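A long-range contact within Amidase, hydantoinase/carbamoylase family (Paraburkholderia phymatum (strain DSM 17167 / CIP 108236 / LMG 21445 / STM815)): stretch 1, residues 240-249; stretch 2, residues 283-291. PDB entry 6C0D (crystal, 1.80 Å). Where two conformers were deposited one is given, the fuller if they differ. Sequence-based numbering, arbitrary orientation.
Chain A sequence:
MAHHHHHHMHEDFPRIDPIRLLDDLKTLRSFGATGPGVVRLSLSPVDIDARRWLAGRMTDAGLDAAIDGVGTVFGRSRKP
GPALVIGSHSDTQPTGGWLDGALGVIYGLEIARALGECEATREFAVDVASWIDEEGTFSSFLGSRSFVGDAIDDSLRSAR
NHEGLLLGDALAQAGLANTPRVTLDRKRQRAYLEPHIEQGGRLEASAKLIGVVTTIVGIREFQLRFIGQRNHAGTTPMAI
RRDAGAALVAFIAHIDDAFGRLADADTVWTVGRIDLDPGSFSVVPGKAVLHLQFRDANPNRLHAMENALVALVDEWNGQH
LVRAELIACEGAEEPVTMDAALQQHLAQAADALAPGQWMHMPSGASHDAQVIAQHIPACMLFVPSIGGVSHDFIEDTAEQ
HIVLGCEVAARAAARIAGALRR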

ATOM      1  N   ILE A 240      17.441  14.244  -9.828  1.00 23.64           N
ATOM      2  CA  ILE A 240      18.369  13.328  -9.172  1.00 25.65           C
ATOM      3  C   ILE A 240      17.642  12.247  -8.373  1.00 26.38           C
ATOM      4  O   ILE A 240      18.280  11.517  -7.606  1.00 24.26           O
ATOM      5  CB  ILE A 240      19.388  14.082  -8.300  1.00 25.95           C
ATOM      6  CG1 ILE A 240      18.713  14.752  -7.105  1.00 25.10           C
ATOM      7  CG2 ILE A 240      20.151  15.115  -9.149  1.00 29.34           C
ATOM      8  CD1 ILE A 240      19.669  15.505  -6.189  1.00 32.86           C
ATOM      9  N   ARG A 241      16.339  12.080  -8.583  1.00 22.17           N
ATOM     10  CA  ARG A 241      15.580  11.120  -7.789  1.00 19.90           C
ATOM     11  C   ARG A 241      15.732   9.695  -8.295  1.00 23.13           C
ATOM     12  O   ARG A 241      15.979   9.447  -9.474  1.00 23.61           O
ATOM     13  CB  ARG A 241      14.093  11.480  -7.788  1.00 19.21           C
ATOM     14  CG  ARG A 241      13.843  12.697  -6.931  1.00 17.73           C
ATOM     15  CD  ARG A 241      12.370  13.047  -6.892  1.00 18.03           C
ATOM     16  NE  ARG A 241      12.236  14.251  -6.069  1.00 19.81           N
ATOM     17  CZ  ARG A 241      11.111  14.624  -5.494  1.00 18.12           C
ATOM     18  NH1 ARG A 241      10.010  13.888  -5.674  1.00 16.98           N
ATOM     19  NH2 ARG A 241      11.094  15.750  -4.764  1.00 18.63           N
ATOM     20  N   ARG A 242      15.545   8.758  -7.370  1.00 19.26           N
ATOM     21  CA  ARG A 242      15.476   7.330  -7.655  1.00 19.55           C
ATOM     22  C   ARG A 242      14.226   6.819  -6.937  1.00 19.73           C
ATOM     23  O   ARG A 242      14.302   6.066  -5.970  1.00 19.09           O
ATOM     24  CB  ARG A 242      16.737   6.609  -7.191  1.00 20.92           C
ATOM     25  CG  ARG A 242      18.017   7.137  -7.855  1.00 24.08           C
ATOM     26  CD  ARG A 242      19.151   7.194  -6.863  1.00 33.22           C
ATOM     27  NE  ARG A 242      20.435   7.443  -7.512  1.00 34.40           N
ATOM     28  CZ  ARG A 242      21.201   6.479  -8.008  1.00 39.25           C
ATOM     29  NH1 ARG A 242      20.793   5.224  -7.921  1.00 30.44           N
ATOM     30  NH2 ARG A 242      22.370   6.769  -8.580  1.00 30.72           N
ATOM     31  N   ASP A 243      13.072   7.284  -7.407  1.00 18.98           N
ATOM     32  CA  ASP A 243      11.788   7.041  -6.759  1.00 19.47           C
ATOM     33  C   ASP A 243      11.319   5.624  -7.090  1.00 16.87           C
ATOM     34  O   ASP A 243      10.954   5.327  -8.229  1.00 16.05           O
ATOM     35  CB  ASP A 243      10.800   8.110  -7.228  1.00 17.68           C
ATOM     36  CG  ASP A 243       9.454   8.035  -6.540  1.00 20.32           C
ATOM     37  OD1 ASP A 243       8.948   6.911  -6.275  1.00 18.35           O
ATOM     38  OD2 ASP A 243       8.868   9.133  -6.352  1.00 20.62           O
ATOM     39  N   ALA A 244      11.317   4.744  -6.088  1.00 17.27           N
ATOM     40  CA  ALA A 244      10.958   3.351  -6.345  1.00 20.00           C
ATOM     41  C   ALA A 244       9.491   3.205  -6.730  1.00 17.58           C
ATOM     42  O   ALA A 244       9.133   2.270  -7.463  1.00 17.46           O
ATOM     43  CB  ALA A 244      11.251   2.499  -5.111  1.00 20.41           C
ATOM     44  N   GLY A 245       8.623   4.067  -6.203  1.00 16.26           N
ATOM     45  CA  GLY A 245       7.210   3.980  -6.566  1.00 15.53           C
ATOM     46  C   GLY A 245       6.945   4.442  -7.985  1.00 16.28           C
ATOM     47  O   GLY A 245       6.069   3.908  -8.669  1.00 16.53           O
ATOM     48  N   ALA A 246       7.685   5.450  -8.446  1.00 15.79           N
ATOM     49  CA  ALA A 246       7.540   5.879  -9.833  1.00 17.03           C
ATOM     50  C   ALA A 246       8.020   4.795 -10.790  1.00 17.95           C
ATOM     51  O   ALA A 246       7.411   4.580 -11.848  1.00 17.20           O
ATOM     52  CB  ALA A 246       8.319   7.170 -10.077  1.00 16.54           C
ATOM     53  N   ALA A 247       9.123   4.119 -10.444  1.00 15.72           N
ATOM     54  CA  ALA A 247       9.564   2.976 -11.237  1.00 15.28           C
ATOM     55  C   ALA A 247       8.481   1.903 -11.290  1.00 17.06           C
ATOM     56  O   ALA A 247       8.160   1.375 -12.359  1.00 15.05           O
ATOM     57  CB  ALA A 247      10.856   2.407 -10.648  1.00 19.36           C
ATOM     58  N   LEU A 248       7.895   1.582 -10.138  1.00 15.83           N
ATOM     59  CA  LEU A 248       6.876   0.535 -10.095  1.00 14.90           C
ATOM     60  C   LEU A 248       5.722   0.856 -11.036  1.00 16.14           C
ATOM     61  O   LEU A 248       5.240  -0.014 -11.777  1.00 17.01           O
ATOM     62  CB  LEU A 248       6.369   0.381  -8.656  1.00 18.52           C
ATOM     63  CG  LEU A 248       5.294  -0.683  -8.376  1.00 18.13           C
ATOM     64  CD1 LEU A 248       5.356  -1.105  -6.911  1.00 16.45           C
ATOM     65  CD2 LEU A 248       3.874  -0.166  -8.686  1.00 16.33           C
ATOM     66  N   VAL A 249       5.232   2.102 -10.992  1.00 14.60           N
ATOM     67  CA  VAL A 249       4.078   2.498 -11.797  0.51 18.20           C
ATOM     68  C   VAL A 249       4.419   2.438 -13.279  1.00 19.12           C
ATOM     69  O   VAL A 249       3.619   2.001 -14.118  1.00 17.12           O
ATOM     70  CB  VAL A 249       3.624   3.909 -11.362  0.51 18.10           C
ATOM     71  CG1 VAL A 249       2.811   4.597 -12.440  0.51 18.39           C
ATOM     72  CG2 VAL A 249       2.860   3.837 -10.048  0.51 20.24           C
ATOM     73  N   VAL A 283       8.290  11.866   1.794  1.00 20.93           N
ATOM     74  CA  VAL A 283       9.457  11.025   1.530  1.00 19.34           C
ATOM     75  C   VAL A 283       9.309  10.357   0.165  1.00 18.51           C
ATOM     76  O   VAL A 283       8.362   9.593  -0.059  1.00 21.78           O
ATOM     77  CB  VAL A 283       9.645   9.963   2.628  1.00 25.11           C
ATOM     78  CG1 VAL A 283      10.915   9.158   2.363  1.00 20.72           C
ATOM     79  CG2 VAL A 283       9.677  10.632   4.019  1.00 25.87           C
ATOM     80  N   VAL A 284      10.243  10.642  -0.739  1.00 20.42           N
ATOM     81  CA  VAL A 284      10.382   9.889  -1.983  1.00 17.38           C
ATOM     82  C   VAL A 284      10.612   8.426  -1.609  1.00 17.53           C
ATOM     83  O   VAL A 284      11.564   8.137  -0.872  1.00 20.13           O
ATOM     84  CB  VAL A 284      11.555  10.432  -2.822  1.00 17.71           C
ATOM     85  CG1 VAL A 284      11.667   9.664  -4.142  1.00 20.78           C
ATOM     86  CG2 VAL A 284      11.417  11.954  -3.035  1.00 20.19           C
ATOM     87  N   PRO A 285       9.766   7.491  -2.057  1.00 18.62           N
ATOM     88  CA  PRO A 285       9.912   6.081  -1.645  1.00 17.83           C
ATOM     89  C   PRO A 285      11.228   5.491  -2.126  1.00 20.15           C
ATOM     90  O   PRO A 285      11.551   5.553  -3.311  1.00 18.86           O
ATOM     91  CB  PRO A 285       8.722   5.379  -2.322  1.00 20.57           C
ATOM     92  CG  PRO A 285       7.757   6.465  -2.705  1.00 21.61           C
ATOM     93  CD  PRO A 285       8.582   7.723  -2.902  1.00 16.92           C
ATOM     94  N   GLY A 286      11.963   4.869  -1.204  1.00 18.66           N
ATOM     95  CA  GLY A 286      13.205   4.201  -1.562  1.00 21.71           C
ATOM     96  C   GLY A 286      13.039   2.745  -1.965  1.00 23.68           C
ATOM     97  O   GLY A 286      13.945   2.141  -2.557  1.00 22.66           O
ATOM     98  N   LYS A 287      11.888   2.168  -1.632  1.00 18.73           N
ATOM     99  CA  LYS A 287      11.548   0.799  -2.007  1.00 18.37           C
ATOM    100  C   LYS A 287      10.065   0.729  -2.328  1.00 20.97           C
ATOM    101  O   LYS A 287       9.265   1.509  -1.804  1.00 20.64           O
ATOM    102  CB  LYS A 287      11.867  -0.217  -0.898  1.00 20.28           C
ATOM    103  CG  LYS A 287      13.349  -0.332  -0.552  1.00 29.99           C
ATOM    104  CD  LYS A 287      13.580  -1.364   0.558  1.00 36.41           C
ATOM    105  CE  LYS A 287      15.064  -1.474   0.910  1.00 54.54           C
ATOM    106  NZ  LYS A 287      15.313  -2.369   2.085  1.00 61.36           N
ATOM    107  N   ALA A 288       9.702  -0.233  -3.178  1.00 18.41           N
ATOM    108  CA  ALA A 288       8.319  -0.428  -3.585  1.00 18.21           C
ATOM    109  C   ALA A 288       8.165  -1.872  -4.043  1.00 17.10           C
ATOM    110  O   ALA A 288       9.101  -2.454  -4.605  1.00 22.55           O
ATOM    111  CB  ALA A 288       7.922   0.532  -4.706  1.00 16.41           C
ATOM    112  N   VAL A 289       6.983  -2.445  -3.828  1.00 18.05           N
ATOM    113  CA  VAL A 289       6.725  -3.827  -4.229  0.76 18.83           C
ATOM    114  C   VAL A 289       5.299  -3.934  -4.749  1.00 22.41           C
ATOM    115  O   VAL A 289       4.376  -3.300  -4.221  1.00 18.43           O
ATOM    116  CB  VAL A 289       6.980  -4.811  -3.061  0.76 19.53           C
ATOM    117  CG1 VAL A 289       6.085  -4.482  -1.883  0.76 22.90           C
ATOM    118  CG2 VAL A 289       6.759  -6.272  -3.513  0.76 24.58           C
ATOM    119  N   LEU A 290       5.125  -4.712  -5.818  1.00 16.37           N
ATOM    120  CA  LEU A 290       3.787  -5.039  -6.284  1.00 18.88           C
ATOM    121  C   LEU A 290       3.631  -6.553  -6.270  1.00 18.92           C
ATOM    122  O   LEU A 290       4.614  -7.296  -6.361  1.00 20.54           O
ATOM    123  CB  LEU A 290       3.496  -4.482  -7.694  1.00 19.16           C
ATOM    124  CG  LEU A 290       4.251  -5.007  -8.936  1.00 19.52           C
ATOM    125  CD1 LEU A 290       3.738  -6.397  -9.424  1.00 16.47           C
ATOM    126  CD2 LEU A 290       4.110  -4.008 -10.062  1.00 21.06           C
ATOM    127  N   HIS A 291       2.389  -6.997  -6.154  1.00 16.75           N
ATOM    128  CA  HIS A 291       2.031  -8.397  -6.319  1.00 19.38           C
ATOM    129  C   HIS A 291       1.300  -8.552  -7.647  1.00 15.83           C
ATOM    130  O   HIS A 291       0.366  -7.789  -7.937  1.00 17.71           O
ATOM    131  CB  HIS A 291       1.157  -8.866  -5.156  1.00 22.10           C
ATOM    132  CG  HIS A 291       1.843  -8.793  -3.825  1.00 30.21           C
ATOM    133  ND1 HIS A 291       1.400  -9.486  -2.718  1.00 47.02           N
ATOM    134  CD2 HIS A 291       2.940  -8.110  -3.426  1.00 40.24           C
ATOM    135  CE1 HIS A 291       2.208  -9.243  -1.699  1.00 44.81           C
ATOM    136  NE2 HIS A 291       3.149  -8.413  -2.103  1.00 35.50           N
TER

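The apolar centre of this contact is built from small residues. Ala244, in the first turn of the helix, and Ala288, on the strand, both point their CA-to-CB bonds toward the other stretch, and their methyls meet with Ala244 CB 3.9 Å from Ala288 CB. Neither side chain extends beyond CB, so the backbones can come close: the helix and strand axes approach to 7.0 Å, with their N-to-C directions 29° apart. The Ala244 methyl also lies against the strand's main chain, 3.5 Å from Lys287 C, while the Ala288 methyl reaches the helix backbone at 3.5 Å from Ala244 O. Each alanine thus packs on backbone as well as on its counterpart.

One helical turn later, Leu248 takes over the same face. Its chi1 and chi2 are both t, and its CD1 lies 3.8 Å from Ala288 CB and 3.6 Å from Val289 C, so one methyl covers the Ala288 side chain and the peptide between Val289 and Leu290. Further along the strand, Leu248 CG comes within 3.9 Å of Leu290 CD2. The periodicities match: Ala244 and Leu248 recur on one side of the helix, and Ala288 and Leu290 on one side of the strand, whereas Lys287 and Val289 direct their CA-to-CB bonds away. Leu248 loses 80 Å² to the other stretch, the largest share of any residue here. Ala246 and Ala247, whose CA-to-CB bonds point sideways, make no contact with the strand.

Gly245 lies beside this centre, its N 3.9 Å from Ala288 CB and 4.1 Å from Pro285 CB. An ideal CB on this glycine would sit 3.6 Å from Pro285 CG, a close approach but not in itself a clash. Pro285 and Val284 continue the apolar surface toward the start of the helix. Val284 CG1 packs 3.6 Å from Asp243 CB, so even the capping residue offers its aliphatic carbon to the contact.

The polar edge is organised around that same residue. Asp243 occupies the N-cap position, with chi1 at t, and its OD1 accepts a hydrogen bond from Ala246 N at 2.9 Å with an angle of 157°. Gly245 N also lies 2.9 Å from Asp243 OD1, but at 118° that bond is weak. The cap offers an acceptor to amides that have no preceding helical turn to supply one, well aligned for Ala246 N and only weakly for Gly245 N, and the same OD1 lies 3.5 Å from Pro285 CD.

Ala244 N is served from across the contact instead. It donates to Pro285 O at 2.9 Å and 165°, the one hydrogen bond between the stretches, and this nearly straight bond ties the helix start to the loop just before the strand. The first turn is therefore held by a local cap and by a long-range carbonyl together.

Before the cap, Arg241 lays one face of its guanidinium over Val284, with NH1 3.6 Å from Val284 CG2. Its nitrogens find hydrogen-bond partners elsewhere in the structure, leaving that face available for apolar packing.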